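Local structure of anti-sigma-I factor RsgI3 (Clostridium thermocellum, 6QE7) at residues E55-E60 / Q130-P135. The protein probably acts as the anti-sigma factor of SigI3, and its extracellular PA14 dyad, the part described here, binds pectin strongly and polygalacturonic acid less well. Sequence-based numbering, arbitrary orientation.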
ATOM      1  N   GLU A  55      -3.325 -18.585 -23.055  1.00 41.76           N
ATOM      2  CA  GLU A  55      -3.963 -19.518 -24.041  1.00 37.91           C
ATOM      3  C   GLU A  55      -3.031 -20.681 -24.323  1.00 40.47           C
ATOM      4  O   GLU A  55      -2.049 -20.564 -25.045  1.00 44.42           O
ATOM      5  CB  GLU A  55      -4.366 -18.807 -25.311  1.00 42.09           C
ATOM      6  CG  GLU A  55      -4.679 -19.740 -26.468  1.00 50.61           C
ATOM      7  CD  GLU A  55      -5.437 -19.044 -27.582  1.00 50.68           C
ATOM      8  OE1 GLU A  55      -5.982 -17.933 -27.312  1.00 52.36           O
ATOM      9  OE2 GLU A  55      -5.484 -19.602 -28.717  1.00 59.72           O
ATOM     10  N   PRO A  56      -3.223 -21.843 -23.683  1.00 38.43           N
ATOM     11  CA  PRO A  56      -2.336 -22.955 -23.960  1.00 45.01           C
ATOM     12  C   PRO A  56      -2.505 -23.408 -25.430  1.00 49.20           C
ATOM     13  O   PRO A  56      -3.542 -23.138 -26.076  1.00 39.97           O
ATOM     14  CB  PRO A  56      -2.792 -24.037 -22.973  1.00 46.14           C
ATOM     15  CG  PRO A  56      -4.233 -23.682 -22.730  1.00 44.89           C
ATOM     16  CD  PRO A  56      -4.322 -22.183 -22.760  1.00 39.87           C
ATOM     17  N   ARG A  57      -1.453 -24.030 -25.969  1.00 44.46           N
ATOM     18  CA  ARG A  57      -1.514 -24.537 -27.374  1.00 53.84           C
ATOM     19  C   ARG A  57      -2.169 -25.936 -27.386  1.00 56.86           C
ATOM     20  O   ARG A  57      -2.822 -26.238 -28.413  1.00 56.40           O
ATOM     21  CB  ARG A  57      -0.107 -24.602 -27.973  1.00 51.64           C
ATOM     22  CG  ARG A  57       0.671 -23.289 -28.006  1.00 58.40           C
ATOM     23  CD  ARG A  57       2.148 -23.654 -28.108  1.00 59.70           C
ATOM     24  NE  ARG A  57       2.968 -22.599 -28.681  1.00 64.07           N
ATOM     25  CZ  ARG A  57       3.963 -21.949 -28.043  1.00 70.36           C
ATOM     26  NH1 ARG A  57       4.299 -22.254 -26.793  1.00 53.42           N
ATOM     27  NH2 ARG A  57       4.638 -20.994 -28.673  1.00 67.80           N
ATOM     28  N   TYR A  58      -1.980 -26.738 -26.311  1.00 51.95           N
ATOM     29  CA  TYR A  58      -2.373 -28.165 -26.177  1.00 50.86           C
ATOM     30  C   TYR A  58      -3.396 -28.395 -25.045  1.00 58.24           C
ATOM     31  O   TYR A  58      -3.385 -27.633 -24.052  1.00 39.87           O
ATOM     32  CB  TYR A  58      -1.101 -28.943 -25.919  1.00 55.90           C
ATOM     33  CG  TYR A  58       0.050 -28.603 -26.837  1.00 59.80           C
ATOM     34  CD1 TYR A  58      -0.002 -28.824 -28.207  1.00 56.67           C
ATOM     35  CD2 TYR A  58       1.226 -28.090 -26.317  1.00 53.02           C
ATOM     36  CE1 TYR A  58       1.077 -28.522 -29.027  1.00 46.60           C
ATOM     37  CE2 TYR A  58       2.324 -27.822 -27.116  1.00 61.96           C
ATOM     38  CZ  TYR A  58       2.246 -28.037 -28.480  1.00 54.52           C
ATOM     39  OH  TYR A  58       3.350 -27.724 -29.222  1.00 50.69           O
ATOM     40  N   SER A  59      -4.320 -29.370 -25.178  1.00 62.21           N
ATOM     41  CA  SER A  59      -5.212 -29.831 -24.064  1.00 51.55           C
ATOM     42  C   SER A  59      -4.403 -30.828 -23.220  1.00 52.56           C
ATOM     43  O   SER A  59      -4.307 -31.995 -23.623  1.00 45.74           O
ATOM     44  CB  SER A  59      -6.483 -30.453 -24.539  1.00 48.34           C
ATOM     45  OG  SER A  59      -7.274 -29.496 -25.221  1.00 52.83           O
ATOM     46  N   GLU A  60      -3.760 -30.384 -22.137  1.00 41.65           N
ATOM     47  CA  GLU A  60      -2.784 -31.225 -21.378  1.00 47.46           C
ATOM     48  C   GLU A  60      -2.666 -30.775 -19.916  1.00 45.67           C
ATOM     49  O   GLU A  60      -3.264 -29.747 -19.531  1.00 43.41           O
ATOM     50  CB  GLU A  60      -1.377 -31.198 -21.991  1.00 46.22           C
ATOM     51  CG  GLU A  60      -1.396 -31.446 -23.477  1.00 52.19           C
ATOM     52  CD  GLU A  60      -0.073 -31.741 -24.143  1.00 56.72           C
ATOM     53  OE1 GLU A  60       1.042 -31.645 -23.515  1.00 58.79           O
ATOM     54  OE2 GLU A  60      -0.174 -32.138 -25.307  1.00 65.03           O
ATOM     55  N   GLN A 130       7.666 -27.941 -24.485  1.00 35.39           N
ATOM     56  CA  GLN A 130       8.996 -27.857 -23.888  1.00 48.73           C
ATOM     57  C   GLN A 130       9.011 -26.635 -22.981  1.00 45.33           C
ATOM     58  O   GLN A 130       8.376 -25.621 -23.309  1.00 40.44           O
ATOM     59  CB  GLN A 130      10.078 -27.762 -24.954  1.00 50.93           C
ATOM     60  CG  GLN A 130      11.492 -27.915 -24.394  1.00 63.00           C
ATOM     61  CD  GLN A 130      12.497 -27.588 -25.476  1.00 70.67           C
ATOM     62  OE1 GLN A 130      12.135 -27.099 -26.546  1.00 71.46           O
ATOM     63  NE2 GLN A 130      13.766 -27.842 -25.206  1.00 61.18           N
ATOM     64  N   LYS A 131       9.706 -26.779 -21.869  1.00 44.98           N
ATOM     65  CA  LYS A 131       9.655 -25.776 -20.810  1.00 45.24           C
ATOM     66  C   LYS A 131      10.165 -24.501 -21.446  1.00 47.76           C
ATOM     67  O   LYS A 131      11.295 -24.539 -21.893  1.00 43.08           O
ATOM     68  CB  LYS A 131      10.528 -26.192 -19.637  1.00 38.82           C
ATOM     69  CG  LYS A 131      10.354 -25.319 -18.412  1.00 37.71           C
ATOM     70  CD  LYS A 131      11.414 -25.575 -17.382  1.00 35.89           C
ATOM     71  CE  LYS A 131      11.201 -24.800 -16.101  1.00 40.27           C
ATOM     72  NZ  LYS A 131      12.173 -25.200 -15.049  1.00 36.04           N
ATOM     73  N   GLU A 132       9.339 -23.454 -21.519  1.00 37.77           N
ATOM     74  CA  GLU A 132       9.812 -22.124 -21.948  1.00 37.01           C
ATOM     75  C   GLU A 132       9.216 -21.060 -21.023  1.00 34.05           C
ATOM     76  O   GLU A 132       8.201 -21.376 -20.386  1.00 31.76           O
ATOM     77  CB  GLU A 132       9.364 -21.958 -23.408  1.00 39.27           C
ATOM     78  CG  GLU A 132       7.897 -22.186 -23.624  1.00 37.62           C
ATOM     79  CD  GLU A 132       7.324 -21.849 -25.000  1.00 45.32           C
ATOM     80  OE1 GLU A 132       8.120 -21.701 -25.915  1.00 44.70           O
ATOM     81  OE2 GLU A 132       6.050 -21.762 -25.166  1.00 35.97           O
ATOM     82  N   ILE A 133       9.823 -19.869 -20.987  1.00 35.31           N
ATOM     83  CA  ILE A 133       9.159 -18.560 -20.747  1.00 34.79           C
ATOM     84  C   ILE A 133       7.830 -18.494 -21.488  1.00 36.05           C
ATOM     85  O   ILE A 133       7.797 -18.625 -22.713  1.00 34.42           O
ATOM     86  CB  ILE A 133      10.070 -17.377 -21.157  1.00 35.58           C
ATOM     87  CG1 ILE A 133      11.369 -17.310 -20.358  1.00 35.33           C
ATOM     88  CG2 ILE A 133       9.281 -16.084 -21.052  1.00 30.37           C
ATOM     89  CD1 ILE A 133      11.152 -16.860 -18.887  1.00 42.80           C
ATOM     90  N   ILE A 134       6.740 -18.169 -20.802  1.00 31.99           N
ATOM     91  CA  ILE A 134       5.450 -18.140 -21.522  1.00 29.33           C
ATOM     92  C   ILE A 134       5.554 -16.997 -22.511  1.00 35.85           C
ATOM     93  O   ILE A 134       5.705 -15.838 -22.119  1.00 38.22           O
ATOM     94  CB  ILE A 134       4.210 -17.996 -20.631  1.00 32.72           C
ATOM     95  CG1 ILE A 134       4.140 -19.063 -19.539  1.00 39.19           C
ATOM     96  CG2 ILE A 134       2.930 -17.992 -21.471  1.00 36.84           C
ATOM     97  CD1 ILE A 134       2.831 -19.070 -18.756  1.00 37.05           C
ATOM     98  N   PRO A 135       5.353 -17.244 -23.813  1.00 40.98           N
ATOM     99  CA  PRO A 135       5.562 -16.195 -24.805  1.00 38.57           C
ATOM    100  C   PRO A 135       4.366 -15.290 -25.057  1.00 37.57           C
ATOM    101  O   PRO A 135       3.269 -15.619 -24.640  1.00 35.65           O
ATOM    102  CB  PRO A 135       5.904 -17.022 -26.049  1.00 42.09           C
ATOM    103  CG  PRO A 135       5.032 -18.223 -25.891  1.00 41.77           C
ATOM    104  CD  PRO A 135       5.077 -18.556 -24.418  1.00 44.09           C
TER
HETATM  105  O   HOH W   1       7.090 -20.792 -28.014  1.00 51.71           O
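The CA atoms of Arg57 and Glu132 lie 12.8 Å apart, and side chains alone bridge this gap between the loop joining strands 53-54 and 60-69 and the short strand 132-133. The two side chains extend from facing sides and form a salt bridge. Its hydrogen bond runs from Arg57 NH1 to Glu132 OE2. The modelled separation of 2.4 Å is implausibly close, and its exact value is doubtful. OE2 meets the outer edge of the guanidinium, almost level with it, but the carboxylate is turned 45° from the guanidinium plane. A water makes a second link. It accepts from Arg57 NH2 at 2.5 Å and donates to Glu132 OE1, also at 2.5 Å. The contact lies at the surface of the first PA14 domain, a β-sandwich, where strand 132-133 pairs antiparallel with strand 119-125. Trp124 of that strand hydrogen-bonds through NE1 to Glu132 OE2, so this oxygen is held from two residues. Gln129 OE1 gives Arg57 NH1 a further partner. A chi1 of 53° sets Glu132 CG in the cleft flanked by the backbone N and C, and the chain is extended from there, which brings the carboxylate to Arg57 NH1. Pro135 adds a looser contact, its CG 3.9 Å from Arg57 NH2.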